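Local coordinates for protein arginase (Thermus thermophilus, PDB 2EF4) that probably hydrolyses L-arginine to L-ornithine and urea, using a pair of manganese ions bound in each subunit, at residues V8-G13 with G93-L98; V19-S24 with V263-D268; S24-A29 with R272-L277; V48-A53 with R70-V75. All coordinates share one frame; numbering follows the deposited sequence.

Interaction 1 of 4, residues V8-G13 with G93-L98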
loop_
_atom_site.group_PDB
_atom_site.type_symbol
_atom_site.label_atom_id
_atom_site.label_comp_id
_atom_site.label_asym_id
_atom_site.label_seq_id
_atom_site.Cartn_x
_atom_site.Cartn_y
_atom_site.Cartn_z
ATOM N N VAL A 8 19.799 -5.446 22.288
ATOM C CA VAL A 8 19.045 -6.240 23.253
ATOM C C VAL A 8 17.783 -6.685 22.520
ATOM O O VAL A 8 16.751 -6.010 22.577
ATOM C CB VAL A 8 18.668 -5.400 24.503
ATOM C CG1 VAL A 8 18.099 -6.294 25.596
ATOM C CG2 VAL A 8 19.891 -4.665 25.016
ATOM N N PRO A 9 17.861 -7.820 21.796
ATOM C CA PRO A 9 16.743 -8.385 21.029
ATOM C C PRO A 9 15.708 -8.945 21.988
ATOM O O PRO A 9 15.529 -10.158 22.093
ATOM C CB PRO A 9 17.416 -9.475 20.205
ATOM C CG PRO A 9 18.426 -10.021 21.184
ATOM C CD PRO A 9 19.022 -8.731 21.765
ATOM N N MET A 10 15.032 -8.044 22.689
ATOM C CA MET A 10 14.049 -8.435 23.687
ATOM C C MET A 10 12.620 -8.093 23.306
ATOM O O MET A 10 12.322 -6.973 22.911
ATOM C CB MET A 10 14.401 -7.768 25.014
ATOM C CG MET A 10 13.520 -8.185 26.170
ATOM S SD MET A 10 14.121 -7.559 27.747
ATOM C CE MET A 10 13.249 -6.090 27.823
ATOM N N ASP A 11 11.739 -9.076 23.443
ATOM C CA ASP A 11 10.320 -8.931 23.125
ATOM C C ASP A 11 9.593 -9.782 24.152
ATOM O O ASP A 11 8.999 -10.803 23.816
ATOM C CB ASP A 11 10.045 -9.466 21.715
ATOM C CG ASP A 11 8.611 -9.230 21.252
ATOM O OD1 ASP A 11 7.813 -8.609 21.996
ATOM O OD2 ASP A 11 8.290 -9.675 20.125
ATOM N N LEU A 12 9.660 -9.357 25.408
ATOM C CA LEU A 12 9.044 -10.087 26.506
ATOM C C LEU A 12 7.888 -9.329 27.149
ATOM O O LEU A 12 8.057 -8.225 27.666
ATOM C CB LEU A 12 10.111 -10.405 27.558
ATOM C CG LEU A 12 11.311 -11.204 27.033
ATOM C CD1 LEU A 12 12.408 -11.237 28.074
ATOM C CD2 LEU A 12 10.868 -12.614 26.660
ATOM N N GLY A 13 6.708 -9.937 27.111
ATOM C CA GLY A 13 5.529 -9.325 27.692
ATOM C C GLY A 13 4.340 -10.258 27.572
ATOM O O GLY A 13 4.499 -11.433 27.238
ATOM N N GLY A 93 17.498 -1.657 20.566
ATOM C CA GLY A 93 16.599 -2.620 21.135
ATOM C C GLY A 93 15.235 -2.847 20.554
ATOM O O GLY A 93 14.883 -2.476 19.422
ATOM N N GLY A 94 14.505 -3.552 21.408
ATOM C CA GLY A 94 13.129 -3.902 21.218
ATOM C C GLY A 94 12.562 -3.269 22.477
ATOM O O GLY A 94 12.665 -2.050 22.635
ATOM N N ASP A 95 12.028 -4.087 23.386
ATOM C CA ASP A 95 11.420 -3.616 24.637
ATOM C C ASP A 95 12.118 -2.472 25.352
ATOM O O ASP A 95 13.317 -2.526 25.588
ATOM C CB ASP A 95 11.299 -4.760 25.637
ATOM C CG ASP A 95 10.259 -5.761 25.236
ATOM O OD1 ASP A 95 9.403 -5.398 24.408
ATOM O OD2 ASP A 95 10.284 -6.898 25.752
ATOM N N HIS A 96 11.353 -1.454 25.733
ATOM C CA HIS A 96 11.941 -0.314 26.437
ATOM C C HIS A 96 12.411 -0.715 27.831
ATOM O O HIS A 96 13.063 0.059 28.527
ATOM C CB HIS A 96 10.939 0.842 26.531
ATOM C CG HIS A 96 11.593 2.190 26.510
ATOM N ND1 HIS A 96 10.918 3.340 26.166
ATOM C CD2 HIS A 96 12.877 2.556 26.735
ATOM C CE1 HIS A 96 11.762 4.358 26.170
ATOM N NE2 HIS A 96 12.955 3.911 26.511
ATOM N N SER A 97 12.079 -1.939 28.225
ATOM C CA SER A 97 12.468 -2.467 29.517
ATOM C C SER A 97 13.977 -2.461 29.675
ATOM O O SER A 97 14.500 -2.377 30.787
ATOM C CB SER A 97 11.977 -3.901 29.664
ATOM O OG SER A 97 10.573 -3.983 29.555
ATOM N N LEU A 98 14.681 -2.554 28.557
ATOM C CA LEU A 98 16.133 -2.583 28.584
ATOM C C LEU A 98 16.744 -1.336 29.220
ATOM O O LEU A 98 17.840 -1.395 29.798
ATOM C CB LEU A 98 16.677 -2.770 27.160
ATOM C CG LEU A 98 16.530 -1.611 26.176
ATOM C CD1 LEU A 98 17.657 -0.611 26.418
ATOM C CD2 LEU A 98 16.592 -2.134 24.741
HETATM O O HOH W 1 7.109 -6.865 23.985
HETATM O O HOH W 2 9.717 -6.487 28.415
#
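The carboxylate of Asp95 overlaps the backbone of Met10, Asp11 and Leu12. Leu12 N donates to Asp95 OD2 at 2.6 Å, reaching it from the syn side and 16° out of the carboxylate plane. A second bond runs the other way, from Asp95 N to Met10 O at 2.9 Å, nearly straight at 172°. Asp95 thus grips the passing chain with its main chain and its side chain at once. Its CG stands beside its own backbone N, opposite the carbonyl carbon (chi1 -70°), which lets one residue make both bonds. The other oxygen, OD1, takes a salt bridge from Arg17 and a bond from a water at 2.8 Å; that water also donates to Asp11 OD1, bridging two like charges, while Asp11 OD2 is held by Gly18 N and Arg16. Gly93 to Ser97 form the GGDHS signature of the arginase family, which begins on the last residue of strand 87-93 and runs on into the loop; within it His96, the neighbour of Asp95, binds manganese. With an alanine here in place of Asp95, Leu12 N would probably lose its acceptor and Arg17 a counter-charge, leaving the Met10 to Leu12 loop less firmly fixed beside the metal ligand. A second water joins Asp95 OD2 to Ser97 OG at 2.9 Å from the hydroxyl. Gly94 has no side chain, and its CA comes 3.6 Å from Met10 O in a CA-H...O contact. Nearer the sheet the contact turns apolar: Leu98 lies at a slant against Val8, with CD2 3.9 Å from Val8 CB.

Interaction 2 of 4, residues V19-S24 with V263-D268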
loop_
_atom_site.group_PDB
_atom_site.type_symbol
_atom_site.label_atom_id
_atom_site.label_comp_id
_atom_site.label_asym_id
_atom_site.label_seq_id
_atom_site.Cartn_x
_atom_site.Cartn_y
_atom_site.Cartn_z
ATOM N N VAL A 19 9.398 -6.628 18.517
ATOM C CA VAL A 19 10.481 -5.669 18.677
ATOM C C VAL A 19 11.871 -6.269 18.902
ATOM O O VAL A 19 12.866 -5.540 18.880
ATOM C CB VAL A 19 10.161 -4.652 19.801
ATOM C CG1 VAL A 19 8.852 -3.924 19.470
ATOM C CG2 VAL A 19 10.072 -5.352 21.147
ATOM N N ASP A 20 11.948 -7.585 19.093
ATOM C CA ASP A 20 13.238 -8.240 19.292
ATOM C C ASP A 20 14.069 -8.143 18.022
ATOM O O ASP A 20 15.285 -8.314 18.043
ATOM C CB ASP A 20 13.046 -9.706 19.683
ATOM C CG ASP A 20 12.199 -10.475 18.679
ATOM O OD1 ASP A 20 11.058 -10.037 18.401
ATOM O OD2 ASP A 20 12.666 -11.524 18.179
ATOM N N MET A 21 13.401 -7.851 16.911
ATOM C CA MET A 21 14.071 -7.695 15.622
ATOM C C MET A 21 14.585 -6.271 15.412
ATOM O O MET A 21 15.184 -5.966 14.370
ATOM C CB MET A 21 13.113 -8.067 14.483
ATOM C CG MET A 21 12.969 -9.565 14.276
ATOM S SD MET A 21 11.439 -10.046 13.446
ATOM C CE MET A 21 11.668 -9.394 11.946
ATOM N N GLY A 22 14.353 -5.401 16.398
ATOM C CA GLY A 22 14.794 -4.020 16.290
ATOM C C GLY A 22 16.290 -3.833 16.085
ATOM O O GLY A 22 16.718 -3.072 15.218
ATOM N N PRO A 23 17.125 -4.515 16.870
ATOM C CA PRO A 23 18.570 -4.340 16.694
ATOM C C PRO A 23 19.119 -4.658 15.306
ATOM O O PRO A 23 19.977 -3.931 14.794
ATOM C CB PRO A 23 19.151 -5.234 17.784
ATOM C CG PRO A 23 18.113 -5.076 18.893
ATOM C CD PRO A 23 16.823 -5.239 18.117
ATOM N N SER A 24 18.636 -5.741 14.706
ATOM C CA SER A 24 19.078 -6.143 13.377
ATOM C C SER A 24 18.655 -5.104 12.348
ATOM O O SER A 24 19.432 -4.742 11.455
ATOM C CB SER A 24 18.474 -7.503 13.014
ATOM O OG SER A 24 18.700 -7.807 11.648
ATOM N N VAL A 263 11.898 -0.671 17.891
ATOM C CA VAL A 263 11.746 -0.785 16.439
ATOM C C VAL A 263 11.066 -2.121 16.192
ATOM O O VAL A 263 11.475 -3.133 16.751
ATOM C CB VAL A 263 13.095 -0.756 15.695
ATOM C CG1 VAL A 263 12.872 -1.026 14.210
ATOM C CG2 VAL A 263 13.745 0.601 15.861
ATOM N N ASN A 264 10.020 -2.108 15.369
ATOM C CA ASN A 264 9.234 -3.302 15.059
ATOM C C ASN A 264 9.149 -3.514 13.545
ATOM O O ASN A 264 8.220 -3.040 12.890
ATOM C CB ASN A 264 7.834 -3.136 15.651
ATOM C CG ASN A 264 6.938 -4.318 15.367
ATOM O OD1 ASN A 264 7.412 -5.403 15.036
ATOM N ND2 ASN A 264 5.632 -4.118 15.513
ATOM N N PRO A 265 10.115 -4.251 12.977
ATOM C CA PRO A 265 10.205 -4.552 11.539
ATOM C C PRO A 265 8.928 -5.127 10.925
ATOM O O PRO A 265 8.628 -4.892 9.751
ATOM C CB PRO A 265 11.365 -5.542 11.468
ATOM C CG PRO A 265 12.204 -5.186 12.673
ATOM C CD PRO A 265 11.153 -4.980 13.726
ATOM N N ILE A 266 8.182 -5.882 11.719
ATOM C CA ILE A 266 6.951 -6.494 11.238
ATOM C C ILE A 266 5.940 -5.482 10.714
ATOM O O ILE A 266 5.259 -5.739 9.724
ATOM C CB ILE A 266 6.269 -7.309 12.340
ATOM C CG1 ILE A 266 7.199 -8.435 12.793
ATOM C CG2 ILE A 266 4.942 -7.873 11.823
ATOM C CD1 ILE A 266 6.680 -9.189 14.006
ATOM N N LEU A 267 5.847 -4.338 11.382
ATOM C CA LEU A 267 4.906 -3.296 10.994
ATOM C C LEU A 267 5.553 -2.220 10.139
ATOM O O LEU A 267 4.862 -1.380 9.569
ATOM C CB LEU A 267 4.299 -2.649 12.241
ATOM C CG LEU A 267 3.392 -3.537 13.098
ATOM C CD1 LEU A 267 3.013 -2.814 14.388
ATOM C CD2 LEU A 267 2.146 -3.902 12.302
ATOM N N ASP A 268 6.876 -2.248 10.048
ATOM C CA ASP A 268 7.599 -1.248 9.276
ATOM C C ASP A 268 7.379 -1.342 7.769
ATOM O O ASP A 268 6.895 -2.345 7.244
ATOM C CB ASP A 268 9.093 -1.340 9.576
ATOM C CG ASP A 268 9.769 0.012 9.560
ATOM O OD1 ASP A 268 9.066 1.023 9.357
ATOM O OD2 ASP A 268 10.998 0.073 9.758
#
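The pyrrolidine ring of Pro265 is wedged between Met21 and Ala25: Met21 CE lies to the side of one face, near the CB corner, Met21 CB beyond the CG-CD edge toward that same face, and Ala25 CB of helix 22-28 on the opposite side. Pro265 CG comes 3.5 Å from Met21 CB, and the bent end of the methionine returns to set CE 3.9 Å from Pro265 CB. The second flat group, the Asn264 amide, takes a weak bond at OD1 from Ile266 N of its own loop, while ND2 donates to Val229 O of another. This is the seam where the short 3-10 turn 19-21, leading into helix 22-28, packs on the loop after strand 255-261 in the arginase alpha/beta fold. If an alanine stood in place of Pro265, CG and CD would be gone, and a gap would probably open between Met21 and Ala25 while the loop backbone gained freedom to turn. The packing continues into the assembly, since Met21 of the second subunit touches both Met21 and Pro265, and Ser24 OG is hydrogen-bonded to Asp20 OD2 of that subunit. Further along, Val263 O faces carbon across the contact: Val19 CA meets it at 3.3 Å in a CA-H...O contact, and Gly22 CA lies 3.5 Å from it. Gly22 brings no side chain, so the chains close in there and Val263 CB sits 3.7 Å from Gly22 CA. Val19 has CG1 opposite its carbonyl carbon (chi1 -58°), which carries this methyl to 4.0 Å from Asn264 CB.

Interaction 3 of 4, residues S24-A29 with R272-L277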
loop_
_atom_site.group_PDB
_atom_site.type_symbol
_atom_site.label_atom_id
_atom_site.label_comp_id
_atom_site.label_asym_id
_atom_site.label_seq_id
_atom_site.Cartn_x
_atom_site.Cartn_y
_atom_site.Cartn_z
ATOM N N SER A 24 18.636 -5.741 14.706
ATOM C CA SER A 24 19.078 -6.143 13.377
ATOM C C SER A 24 18.655 -5.104 12.348
ATOM O O SER A 24 19.432 -4.742 11.455
ATOM C CB SER A 24 18.474 -7.503 13.014
ATOM O OG SER A 24 18.700 -7.807 11.648
ATOM N N ALA A 25 17.411 -4.639 12.474
ATOM C CA ALA A 25 16.852 -3.632 11.574
ATOM C C ALA A 25 17.677 -2.352 11.654
ATOM O O ALA A 25 17.998 -1.748 10.623
ATOM C CB ALA A 25 15.381 -3.342 11.942
ATOM N N LEU A 26 18.014 -1.940 12.879
ATOM C CA LEU A 26 18.820 -0.735 13.093
ATOM C C LEU A 26 20.215 -0.918 12.484
ATOM O O LEU A 26 20.725 -0.022 11.802
ATOM C CB LEU A 26 18.931 -0.426 14.593
ATOM C CG LEU A 26 17.636 0.104 15.222
ATOM C CD1 LEU A 26 17.725 0.069 16.738
ATOM C CD2 LEU A 26 17.377 1.515 14.708
ATOM N N ARG A 27 20.831 -2.075 12.719
ATOM C CA ARG A 27 22.154 -2.333 12.150
ATOM C C ARG A 27 22.022 -2.349 10.632
ATOM O O ARG A 27 22.949 -1.987 9.904
ATOM C CB ARG A 27 22.702 -3.690 12.607
ATOM C CG ARG A 27 23.143 -3.756 14.059
ATOM C CD ARG A 27 23.691 -5.136 14.386
ATOM N NE ARG A 27 24.377 -5.173 15.676
ATOM C CZ ARG A 27 23.815 -5.545 16.821
ATOM N NH1 ARG A 27 22.542 -5.924 16.854
ATOM N NH2 ARG A 27 24.529 -5.538 17.938
ATOM N N TYR A 28 20.850 -2.767 10.166
ATOM C CA TYR A 28 20.582 -2.862 8.741
ATOM C C TYR A 28 20.547 -1.480 8.094
ATOM O O TYR A 28 20.896 -1.328 6.917
ATOM C CB TYR A 28 19.253 -3.585 8.521
ATOM C CG TYR A 28 19.056 -4.032 7.099
ATOM C CD1 TYR A 28 19.708 -5.165 6.606
ATOM C CD2 TYR A 28 18.261 -3.297 6.225
ATOM C CE1 TYR A 28 19.572 -5.555 5.274
ATOM C CE2 TYR A 28 18.116 -3.669 4.896
ATOM C CZ TYR A 28 18.770 -4.798 4.422
ATOM O OH TYR A 28 18.606 -5.142 3.095
ATOM N N ALA A 29 20.124 -0.484 8.878
ATOM C CA ALA A 29 20.041 0.908 8.433
ATOM C C ALA A 29 21.425 1.553 8.496
ATOM O O ALA A 29 21.556 2.775 8.489
ATOM C CB ALA A 29 19.048 1.693 9.307
ATOM N N ARG A 272 11.991 1.892 7.094
ATOM C CA ARG A 272 12.101 3.344 7.199
ATOM C C ARG A 272 12.114 3.887 8.626
ATOM O O ARG A 272 12.727 4.924 8.896
ATOM C CB ARG A 272 11.025 4.039 6.346
ATOM C CG ARG A 272 9.614 4.114 6.903
ATOM C CD ARG A 272 8.763 4.944 5.935
ATOM N NE ARG A 272 7.416 5.232 6.423
ATOM C CZ ARG A 272 6.340 5.311 5.642
ATOM N NH1 ARG A 272 6.449 5.118 4.333
ATOM N NH2 ARG A 272 5.152 5.581 6.168
ATOM N N THR A 273 11.450 3.181 9.538
ATOM C CA THR A 273 11.428 3.581 10.936
ATOM C C THR A 273 12.813 3.349 11.549
ATOM O O THR A 273 13.291 4.161 12.345
ATOM C CB THR A 273 10.372 2.785 11.724
ATOM O OG1 THR A 273 9.072 3.067 11.184
ATOM C CG2 THR A 273 10.416 3.153 13.211
ATOM N N ALA A 274 13.464 2.252 11.170
ATOM C CA ALA A 274 14.795 1.966 11.701
ATOM C C ALA A 274 15.774 3.000 11.158
ATOM O O ALA A 274 16.710 3.411 11.852
ATOM C CB ALA A 274 15.244 0.566 11.307
ATOM N N GLU A 275 15.551 3.415 9.915
ATOM C CA GLU A 275 16.410 4.404 9.273
ATOM C C GLU A 275 16.249 5.769 9.925
ATOM O O GLU A 275 17.215 6.511 10.065
ATOM C CB GLU A 275 16.088 4.511 7.779
ATOM C CG GLU A 275 16.700 3.411 6.932
ATOM C CD GLU A 275 16.060 3.291 5.551
ATOM O OE1 GLU A 275 15.195 4.126 5.199
ATOM O OE2 GLU A 275 16.428 2.353 4.812
ATOM N N MET A 276 15.026 6.100 10.325
ATOM C CA MET A 276 14.771 7.381 10.973
ATOM C C MET A 276 15.474 7.457 12.324
ATOM O O MET A 276 16.080 8.476 12.654
ATOM C CB MET A 276 13.263 7.603 11.122
ATOM C CG MET A 276 12.601 7.964 9.799
ATOM S SD MET A 276 10.794 8.072 9.838
ATOM C CE MET A 276 10.584 9.533 10.761
ATOM N N LEU A 277 15.411 6.378 13.102
ATOM C CA LEU A 277 16.078 6.379 14.393
ATOM C C LEU A 277 17.583 6.465 14.195
ATOM O O LEU A 277 18.280 7.107 14.981
ATOM C CB LEU A 277 15.710 5.139 15.212
ATOM C CG LEU A 277 14.631 5.434 16.273
ATOM C CD1 LEU A 277 13.259 5.606 15.599
ATOM C CD2 LEU A 277 14.589 4.316 17.290
#
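Two helices of the arginase alpha/beta fold cross here as they pack on the parallel sheet: helix 22-28, which follows strand 2-8, and helix 272-284, which follows strand 255-261. Their short segments cross at -68°, with axes 8.3 Å apart at closest approach, a spacing that alanines at the crossing allow. Ala274 is the central residue. Its CB points at the first helix and sits among Ala25 and Leu26 of that helix and Ala29 just beyond its end, 4.0 Å from Ala25 CB, with Leu26 CD2 and Ala29 CB a little farther off. It also rests against the backbone of Ala25, whose carbonyl oxygen is hydrogen-bonded to Asn271 ND2 just before the second helix, so a polar tie accompanies the apolar packing. Leu26 supplies the larger hydrophobic piece. Its CG stands opposite the carbonyl carbon (chi1 -72°); CD1 continues the chain extended, while the CD2 branch turns aside onto the second helix, 3.5 Å from Ala274 O and 4.0 Å from Leu277 CB. Beneath this pair is the sheet: Leu26 touches Leu92 and Leu260, and Leu277 also rests on Leu260, so both helices share a strand as their floor. Elsewhere on the first helix Tyr28 packs on Arg16 of the second subunit, and Arg27 forms salt bridges with Asp44 and Asp47 of strand 41-47. The exposed margin of the crossing is at Glu275: Ala29, the first residue to leave helical geometry, points its methyl there, and Ala29 CB meets the aliphatic Glu275 CG at 3.8 Å.

Interaction 4 of 4, residues V48-A53 with R70-V75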
loop_
_atom_site.group_PDB
_atom_site.type_symbol
_atom_site.label_atom_id
_atom_site.label_comp_id
_atom_site.label_asym_id
_atom_site.label_seq_id
_atom_site.Cartn_x
_atom_site.Cartn_y
_atom_site.Cartn_z
ATOM N N VAL A 48 23.038 -8.804 23.712
ATOM C CA VAL A 48 22.916 -9.327 25.057
ATOM C C VAL A 48 22.021 -10.557 24.943
ATOM O O VAL A 48 20.963 -10.509 24.296
ATOM C CB VAL A 48 22.242 -8.303 26.004
ATOM C CG1 VAL A 48 21.731 -8.997 27.249
ATOM C CG2 VAL A 48 23.237 -7.214 26.380
ATOM N N PRO A 49 22.441 -11.682 25.546
ATOM C CA PRO A 49 21.625 -12.898 25.480
ATOM C C PRO A 49 20.255 -12.621 26.080
ATOM O O PRO A 49 20.153 -12.099 27.186
ATOM C CB PRO A 49 22.417 -13.896 26.322
ATOM C CG PRO A 49 23.836 -13.454 26.122
ATOM C CD PRO A 49 23.727 -11.943 26.218
ATOM N N VAL A 50 19.200 -12.951 25.352
ATOM C CA VAL A 50 17.858 -12.724 25.879
ATOM C C VAL A 50 16.988 -13.958 25.676
ATOM O O VAL A 50 16.981 -14.539 24.585
ATOM C CB VAL A 50 17.136 -11.533 25.197
ATOM C CG1 VAL A 50 15.836 -11.227 25.955
ATOM C CG2 VAL A 50 18.035 -10.315 25.146
ATOM N N SER A 51 16.256 -14.349 26.718
ATOM C CA SER A 51 15.361 -15.496 26.646
ATOM C C SER A 51 14.179 -15.071 25.711
ATOM O O SER A 51 13.833 -13.944 25.638
ATOM C CB SER A 51 14.815 -15.768 28.020
ATOM N N LEU A 52 13.581 -15.979 24.958
ATOM C CA LEU A 52 12.427 -15.536 24.145
ATOM C C LEU A 52 11.265 -16.195 24.799
ATOM O O LEU A 52 11.412 -17.010 25.712
ATOM C CB LEU A 52 12.574 -15.913 22.629
ATOM C CG LEU A 52 11.436 -15.268 21.815
ATOM C CD1 LEU A 52 11.069 -13.841 22.492
ATOM C CD2 LEU A 52 11.877 -15.072 20.348
ATOM N N ALA A 53 10.112 -15.786 24.313
ATOM C CA ALA A 53 8.847 -16.278 24.778
ATOM C C ALA A 53 8.120 -17.055 23.679
ATOM O O ALA A 53 8.292 -16.798 22.482
ATOM C CB ALA A 53 7.995 -15.127 25.220
ATOM N N ARG A 70 14.577 -8.966 33.870
ATOM C CA ARG A 70 15.509 -8.511 34.900
ATOM C C ARG A 70 16.913 -9.053 34.627
ATOM O O ARG A 70 17.908 -8.338 34.773
ATOM C CB ARG A 70 15.037 -9.004 36.272
ATOM C CG ARG A 70 16.006 -8.762 37.428
ATOM C CD ARG A 70 15.398 -9.220 38.772
ATOM N NE ARG A 70 16.357 -9.145 39.878
ATOM C CZ ARG A 70 17.471 -9.872 39.946
ATOM N NH1 ARG A 70 17.756 -10.734 38.976
ATOM N NH2 ARG A 70 18.320 -9.711 40.961
ATOM N N ALA A 71 16.972 -10.324 34.227
ATOM C CA ALA A 71 18.231 -11.009 33.955
ATOM C C ALA A 71 18.978 -10.419 32.769
ATOM O O ALA A 71 20.194 -10.259 32.805
ATOM C CB ALA A 71 17.965 -12.491 33.724
ATOM N N ALA A 72 18.245 -10.106 31.708
ATOM C CA ALA A 72 18.852 -9.522 30.516
ATOM C C ALA A 72 19.316 -8.085 30.786
ATOM O O ALA A 72 20.402 -7.673 30.349
ATOM C CB ALA A 72 17.849 -9.543 29.359
ATOM N N ALA A 73 18.489 -7.325 31.500
ATOM C CA ALA A 73 18.807 -5.928 31.821
ATOM C C ALA A 73 20.030 -5.856 32.733
ATOM O O ALA A 73 20.812 -4.907 32.674
ATOM C CB ALA A 73 17.596 -5.247 32.489
ATOM N N LEU A 74 20.188 -6.881 33.565
ATOM C CA LEU A 74 21.310 -6.967 34.480
ATOM C C LEU A 74 22.596 -7.192 33.692
ATOM O O LEU A 74 23.612 -6.539 33.948
ATOM C CB LEU A 74 21.080 -8.108 35.475
ATOM C CG LEU A 74 22.248 -8.469 36.405
ATOM C CD1 LEU A 74 22.780 -7.233 37.104
ATOM C CD2 LEU A 74 21.777 -9.495 37.422
ATOM N N VAL A 75 22.561 -8.123 32.740
ATOM C CA VAL A 75 23.734 -8.394 31.909
ATOM C C VAL A 75 24.091 -7.109 31.163
ATOM O O VAL A 75 25.263 -6.758 31.038
ATOM C CB VAL A 75 23.469 -9.514 30.867
ATOM C CG1 VAL A 75 24.671 -9.642 29.923
ATOM C CG2 VAL A 75 23.220 -10.843 31.577
#
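From its CB, which points at helix 66-81, Val48 sends CG1 straight into the contact. This methyl is set opposite the backbone N (chi1 162°) and lies over the helix between Ala72 and Val75. It comes 3.6 Å from Ala72 O and 4.0 Å from Val75 CG1, with Val75 CB equally near. The two valines slide past each other in opposite directions, so their flanks touch. The Val48 side chain also touches Val6 of strand 2-8 and Leu76, one turn on from Ala72. The two residues that follow keep the loop on the helix. Pro49 lays its carbonyl oxygen 4.1 Å from Ala72 CB and brings its CD to the margin of Val75, while Val50 CG2 stands 4.3 Å from the same alanine methyl. Small Ala72 therefore faces all three loop residues. The helix belongs to a beta-alpha-beta crossover: it joins strand 41-47, outermost in this chain's sheet, to strand 87-93, passing over strand 2-8 between them. Away from the loop, Arg70 forms a salt bridge with Glu152. Across the contact itself the side chains are all aliphatic and spaced at ordinary van der Waals distances, which is consistent with shape fit and partial burial of aliphatic surface, rather than directed polar bonds, holding the loop here.

How the interactions relate
Interactions 1, 2 and 3 are buried, whereas interaction 4 is only partly so and lies away from the metal site. Interactions 2 and 3 share Ser24 and helix 22-28, touch the second subunit, and are joined through Asp268 and Thr273. Interaction 1 adjoins interaction 2 where Val19 packs on Asp95, and interaction 4 where Val50 meets Met10; interactions 3 and 4 do not touch. Chemistry follows place: beside the manganese ligand, 8-13 and 93-98 are tied by hydrogen bonds and bridging waters, with nearby arginines probably balancing the two aspartates; 19-24 and 263-268 meet through proline and CA-H...O contacts; the helix crossing and the outer valine-alanine patch are essentially apolar.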